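Secretion protein Snm4 (Mycobacterium xenopi, PDB 7B7J) forms the cytosolic ubiquitin-like domain of EccD5, a component of the mycobacterial ESX-5 type VII secretion pore complex, and probably contributes to protein export. Local coordinates at residues A[39-42]-A[43-46]; A[47-50]-A[51-55]; A[55-59]-A[60-64]. All coordinates share one frame; numbering follows the deposited sequence.

Contact 1. Residues A[39-42]-A[43-46]; sequences HAPI and SVMI
The branched side chains of Ile42 and Ile46, one helical turn apart, make the close-packed part of this contact: CG2 of Ile42 lies 3.7 Å from CG1 of Ile46, and the two side chains run slantwise past each other. Both are buried, Ile42 against Leu83, Leu89 and Gln92 and Ile46 against Trp73 and Leu75 of strand 70-76. On another flank of Ile42, its CD1 meets the methyl CE of Met45 at 4.0 Å. The thioether chain of Met45 bends at its last torsion (chi3 -72°), which turns the methyl back toward the preceding loop, where it also lies 3.8 Å from the carbonyl O of Ala40.

The chain here passes from the loop after strand 30-37 into helix 42-60, the long helix of the ubiquitin-like fold. Val44 N donates to Pro41 O (3.1 Å) and Met45 N to Ile42 O (2.8 Å). Both are i to i+3 bonds, the tight opening turn of the helix; Ile46 N adds a weak bond to the same Ile42 O.

Toward solvent, the apolar side-chain pairs are looser. Ala40 CB approaches Val44 CG2 at 4.0 Å, and Pro41 CD comes no nearer to that methyl than 4.3 Å. The same CG2 nevertheless lies close to the backbone, 3.3 Å from Pro41 O. Val44 and Ser43 are exposed, the hydroxyl OG of Ser43 lying beside Pro41 CB.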
# COMPACT_ATOMS: atom_id res chain seq x y z
N HIS A 39 1.29 -6.04 -12.81
CA HIS A 39 0.17 -5.97 -13.80
C HIS A 39 -1.21 -6.04 -13.12
O HIS A 39 -2.22 -5.83 -13.78
CB HIS A 39 0.27 -6.98 -14.95
CG HIS A 39 1.47 -6.57 -15.83
ND1 HIS A 39 1.57 -5.24 -16.36
CD2 HIS A 39 2.64 -7.21 -16.20
CE1 HIS A 39 2.80 -5.07 -16.88
NE2 HIS A 39 3.45 -6.26 -16.80
N ALA A 40 -1.29 -6.40 -11.84
CA ALA A 40 -2.65 -6.50 -11.26
C ALA A 40 -3.19 -5.12 -10.97
O ALA A 40 -2.42 -4.27 -10.50
CB ALA A 40 -2.53 -7.28 -9.98
N PRO A 41 -4.52 -4.92 -11.01
CA PRO A 41 -5.07 -3.67 -10.51
C PRO A 41 -4.76 -3.49 -9.05
O PRO A 41 -4.88 -4.47 -8.25
CB PRO A 41 -6.50 -3.78 -10.95
CG PRO A 41 -6.85 -5.14 -11.34
CD PRO A 41 -5.53 -5.84 -11.53
N ILE A 42 -4.53 -2.26 -8.66
CA ILE A 42 -4.34 -1.94 -7.22
C ILE A 42 -5.45 -2.48 -6.34
O ILE A 42 -5.11 -2.86 -5.23
CB ILE A 42 -4.10 -0.38 -7.04
CG1 ILE A 42 -2.87 0.13 -7.81
CG2 ILE A 42 -4.19 0.13 -5.59
CD1 ILE A 42 -1.58 -0.58 -7.64
N SER A 43 -6.65 -2.34 -6.79
CA SER A 43 -7.87 -2.76 -6.08
C SER A 43 -7.71 -4.18 -5.50
O SER A 43 -8.41 -4.49 -4.48
CB SER A 43 -9.10 -2.57 -6.87
OG SER A 43 -9.17 -3.48 -7.97
N VAL A 44 -7.11 -5.09 -6.25
CA VAL A 44 -7.09 -6.48 -5.73
C VAL A 44 -5.86 -6.60 -4.86
O VAL A 44 -5.74 -7.63 -4.07
CB VAL A 44 -7.05 -7.53 -6.84
CG1 VAL A 44 -8.28 -7.47 -7.69
CG2 VAL A 44 -5.72 -7.55 -7.59
N MET A 45 -4.93 -5.65 -4.71
CA MET A 45 -3.76 -5.75 -3.83
C MET A 45 -3.88 -5.04 -2.50
O MET A 45 -3.13 -5.31 -1.61
CB MET A 45 -2.47 -5.34 -4.59
CG MET A 45 -2.20 -6.28 -5.91
SD MET A 45 -0.54 -6.06 -6.43
CE MET A 45 -0.64 -4.43 -7.12
N ILE A 46 -4.85 -4.11 -2.38
CA ILE A 46 -4.79 -3.27 -1.15
C ILE A 46 -5.07 -3.97 0.17
O ILE A 46 -4.26 -3.79 1.12
CB ILE A 46 -5.81 -2.10 -1.29
CG1 ILE A 46 -5.29 -1.07 -2.29
CG2 ILE A 46 -5.88 -1.35 0.07
CD1 ILE A 46 -4.52 -0.07 -1.53

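Contact 2. Residues A[47-50]-A[51-55]; sequences DPLL and KVVNT
Leu50 and Asn54, one turn apart, cross at a slant within a run of backbone hydrogen bonds along helix 42-60. Four i to i+4 bonds cross the contact. Val53 N to Leu49 O is short and nearly straight (2.8 Å, N-H...O angle 172°), and Asn54 N reaches Leu50 O at 2.9 Å. The earlier pair is longer: Lys51 N to Asp47 O and Val52 N to Pro48 O are both 3.2 Å, and Lys51 N has a second, weak bond to Pro48 O. The helix is kinked here: Asp47 N and Pro48 N have no bond to the turn before, and the proline nitrogen has no hydrogen to give.

Among apolar contacts, Leu49 CD1 lies 4.2 Å from Val53 CG2. Both residues are buried on the sheet-facing side of the helix, Leu49 against Ile25 and Leu75 and Val53 against Ala27, so this face packs on the sheet characteristic of the ubiquitin-like fold. Leu50 rests on Trp73 of the same sheet.

The mixed contact is between an aliphatic branch and an amide. Leu50 places CG anti to its backbone N (chi1 -177°), and its CD1 comes 3.7 Å from Asn54 ND2. The amide oxygen OD1 of Asn54 accepts a hydrogen bond from Leu65 N. With OD1 fixed by that bond and the leucine methyl set against ND2, the amide is held in its rotation and joins the helix to the later loop.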
# COMPACT_ATOMS: atom_id res chain seq x y z
N ASP A 47 -6.12 -4.69 0.21
CA ASP A 47 -6.52 -5.43 1.42
C ASP A 47 -5.55 -6.51 1.69
O ASP A 47 -5.02 -6.59 2.82
CB ASP A 47 -7.94 -5.96 1.46
CG ASP A 47 -8.86 -4.78 1.44
OD1 ASP A 47 -8.63 -3.69 1.94
OD2 ASP A 47 -9.75 -4.88 0.69
N PRO A 48 -5.13 -7.24 0.62
CA PRO A 48 -3.98 -8.19 0.86
C PRO A 48 -2.69 -7.60 1.43
O PRO A 48 -2.02 -8.22 2.34
CB PRO A 48 -3.82 -8.92 -0.50
CG PRO A 48 -5.17 -8.90 -1.04
CD PRO A 48 -5.82 -7.60 -0.63
N LEU A 49 -2.33 -6.42 1.01
CA LEU A 49 -1.16 -5.68 1.45
C LEU A 49 -1.37 -5.19 2.85
O LEU A 49 -0.32 -5.34 3.64
CB LEU A 49 -0.90 -4.57 0.41
CG LEU A 49 0.34 -3.79 0.66
CD1 LEU A 49 1.65 -4.68 0.67
CD2 LEU A 49 0.54 -2.62 -0.33
N LEU A 50 -2.49 -4.67 3.20
CA LEU A 50 -2.70 -4.31 4.60
C LEU A 50 -2.42 -5.53 5.54
O LEU A 50 -1.91 -5.36 6.68
CB LEU A 50 -4.17 -3.78 4.69
CG LEU A 50 -4.58 -3.28 6.11
CD1 LEU A 50 -3.70 -2.17 6.82
CD2 LEU A 50 -6.10 -2.84 5.99
N LYS A 51 -2.79 -6.73 5.12
CA LYS A 51 -2.59 -7.91 6.00
C LYS A 51 -1.09 -8.22 6.15
O LYS A 51 -0.66 -8.51 7.26
CB LYS A 51 -3.36 -9.12 5.48
CG LYS A 51 -4.69 -9.37 6.15
CD LYS A 51 -5.19 -10.78 5.98
CE LYS A 51 -4.90 -11.66 7.17
NZ LYS A 51 -6.03 -12.58 7.45
N VAL A 52 -0.35 -8.16 5.04
CA VAL A 52 1.12 -8.45 5.14
C VAL A 52 1.70 -7.35 6.00
O VAL A 52 2.66 -7.64 6.76
CB VAL A 52 1.65 -8.48 3.66
CG1 VAL A 52 3.11 -8.22 3.57
CG2 VAL A 52 1.23 -9.83 3.10
N VAL A 53 1.37 -6.08 5.72
CA VAL A 53 1.85 -4.96 6.54
C VAL A 53 1.66 -5.25 8.00
O VAL A 53 2.55 -4.92 8.89
CB VAL A 53 1.40 -3.65 6.00
CG1 VAL A 53 1.51 -2.52 7.04
CG2 VAL A 53 2.01 -3.37 4.67
N ASN A 54 0.40 -5.53 8.39
CA ASN A 54 0.06 -5.76 9.79
C ASN A 54 0.89 -6.92 10.35
O ASN A 54 1.15 -6.82 11.56
CB ASN A 54 -1.42 -5.90 9.99
CG ASN A 54 -2.10 -4.52 9.99
OD1 ASN A 54 -1.51 -3.45 10.14
ND2 ASN A 54 -3.43 -4.52 9.69
N THR A 55 1.12 -7.99 9.61
CA THR A 55 1.99 -9.06 10.10
C THR A 55 3.38 -8.43 10.48
O THR A 55 3.85 -8.76 11.48
CB THR A 55 2.13 -10.15 9.05
OG1 THR A 55 0.79 -10.67 9.05
CG2 THR A 55 3.05 -11.27 9.53

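Contact 3. Residues A[55-59]-A[60-64]; sequences TRLRE and LGVAP
Leu57 and Val62 pack against each other where helix 42-60 ends and the chain turns away. CD2 of Leu57 is 3.9 Å from CG1 of Val62, the two side chains running obliquely past one another. Leu57 sets CG anti to its carbonyl carbon (chi1 -64°). With chi2 at -178°, CD1 continues the line of the chain to within 3.9 Å of the carbonyl O of Ala63, while CD2 branches off to Val62 CG1. Val62 answers with CG1 opposite its backbone N (chi1 173°), while its CB lies 4.0 Å from Leu57 CB, so the pair is in touch both at the roots and at the branches.

Backbone geometry explains how Val62 comes to face Leu57. Gly61 is the first residue to leave helical angles, with a positive phi, and the chain closes as a Schellman motif. Val62 N donates to Leu57 O at 2.9 Å, and Gly61 N to Arg58 O at 3.0 Å. One residue earlier, Leu60 N still makes a regular helical bond to Arg56 O.

Leu60 brings CG up to the oxygen end of that same carbonyl, 3.5 Å from Arg56 O. The Arg56 side chain reaches forward to the same leucine, whose CD1 lies 4.4 Å from Arg56 NE, and its NH1 forms a long salt bridge with Glu59 OE2 along the exposed side of the last turn.

Leu57, the buried residue here, also touches Val30 of strand 30-37 and Leu65. Leu60 rests on Val30 as well, Arg56 on Ile32, and Val62 on Ala28, which places the helix end beside the start of strand 30-37, with the outgoing loop leading on to strand 70-76.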
# COMPACT_ATOMS: atom_id res chain seq x y z
N THR A 55 1.12 -7.99 9.61
CA THR A 55 1.99 -9.06 10.10
C THR A 55 3.38 -8.43 10.48
O THR A 55 3.85 -8.76 11.48
CB THR A 55 2.13 -10.15 9.05
OG1 THR A 55 0.79 -10.67 9.05
CG2 THR A 55 3.05 -11.27 9.53
N ARG A 56 3.96 -7.67 9.56
CA ARG A 56 5.26 -7.04 9.85
C ARG A 56 5.20 -6.14 11.07
O ARG A 56 6.07 -6.11 11.93
CB ARG A 56 5.67 -6.38 8.52
CG ARG A 56 7.09 -5.89 8.58
CD ARG A 56 8.15 -6.92 8.94
NE ARG A 56 9.43 -6.12 8.75
CZ ARG A 56 10.66 -6.73 8.82
NH1 ARG A 56 10.67 -8.04 9.11
NH2 ARG A 56 11.80 -6.06 8.50
N LEU A 57 4.14 -5.27 11.14
CA LEU A 57 4.03 -4.38 12.33
C LEU A 57 3.94 -5.12 13.57
O LEU A 57 4.46 -4.76 14.68
CB LEU A 57 2.82 -3.41 12.13
CG LEU A 57 2.93 -2.43 10.96
CD1 LEU A 57 1.67 -1.49 10.92
CD2 LEU A 57 4.14 -1.50 11.07
N ARG A 58 3.21 -6.23 13.55
CA ARG A 58 3.01 -6.99 14.82
C ARG A 58 4.34 -7.59 15.31
O ARG A 58 4.55 -7.62 16.52
CB ARG A 58 1.89 -8.03 14.68
CG ARG A 58 0.49 -7.45 14.82
CD ARG A 58 -0.60 -8.49 14.70
NE ARG A 58 -0.79 -8.97 13.34
CZ ARG A 58 -0.63 -10.23 12.95
NH1 ARG A 58 -0.27 -11.16 13.83
NH2 ARG A 58 -0.82 -10.56 11.69
N GLU A 59 5.18 -8.05 14.40
CA GLU A 59 6.52 -8.58 14.78
C GLU A 59 7.32 -7.46 15.44
O GLU A 59 8.06 -7.74 16.39
CB GLU A 59 7.26 -9.06 13.54
CG GLU A 59 6.63 -10.27 12.89
CD GLU A 59 7.13 -10.58 11.49
OE1 GLU A 59 6.56 -11.48 10.85
OE2 GLU A 59 8.08 -9.92 11.04
N LEU A 60 7.19 -6.24 14.92
CA LEU A 60 7.86 -5.05 15.55
C LEU A 60 7.16 -4.50 16.76
O LEU A 60 7.77 -3.65 17.37
CB LEU A 60 8.04 -4.01 14.49
CG LEU A 60 8.82 -4.33 13.25
CD1 LEU A 60 8.51 -3.44 12.10
CD2 LEU A 60 10.31 -4.31 13.70
N GLY A 61 6.09 -5.13 17.28
CA GLY A 61 5.29 -4.70 18.45
C GLY A 61 4.65 -3.33 18.20
O GLY A 61 4.57 -2.68 19.19
N VAL A 62 4.39 -2.96 16.97
CA VAL A 62 3.69 -1.73 16.51
C VAL A 62 2.19 -2.01 16.33
O VAL A 62 1.81 -3.19 15.87
CB VAL A 62 4.28 -1.23 15.20
CG1 VAL A 62 3.49 -0.07 14.60
CG2 VAL A 62 5.71 -0.78 15.40
N ALA A 63 1.34 -1.02 16.68
CA ALA A 63 -0.12 -1.28 16.74
C ALA A 63 -0.47 -1.45 15.26
O ALA A 63 0.03 -0.75 14.41
CB ALA A 63 -0.90 -0.21 17.50
N PRO A 64 -1.26 -2.46 14.93
CA PRO A 64 -1.64 -2.69 13.55
C PRO A 64 -2.51 -1.51 13.01
O PRO A 64 -3.11 -0.68 13.74
CB PRO A 64 -2.44 -4.01 13.58
CG PRO A 64 -2.79 -4.19 14.95
CD PRO A 64 -1.85 -3.40 15.84

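Overall arrangement
The three contacts follow one another along a single helix, 42-60, in chain order. Contact 1 covers its entry from the loop after strand 30-37, contact 2 its middle, and contact 3 its exit into the loop before strand 70-76. Centres of contacts 1 and 2 lie about 13 Å apart and those of contacts 2 and 3 about 11 Å, whereas those of contacts 1 and 3 are about 23 Å apart, on opposite sides of the chain's centre. Contacts 2 and 3 share Thr55 and touch where Asn54 OD1 lies 3.5 Å from Pro64 CA. Together they trace the helix across the mixed four-stranded sheet, as in the ubiquitin-like fold, where one long helix packs across the sheet.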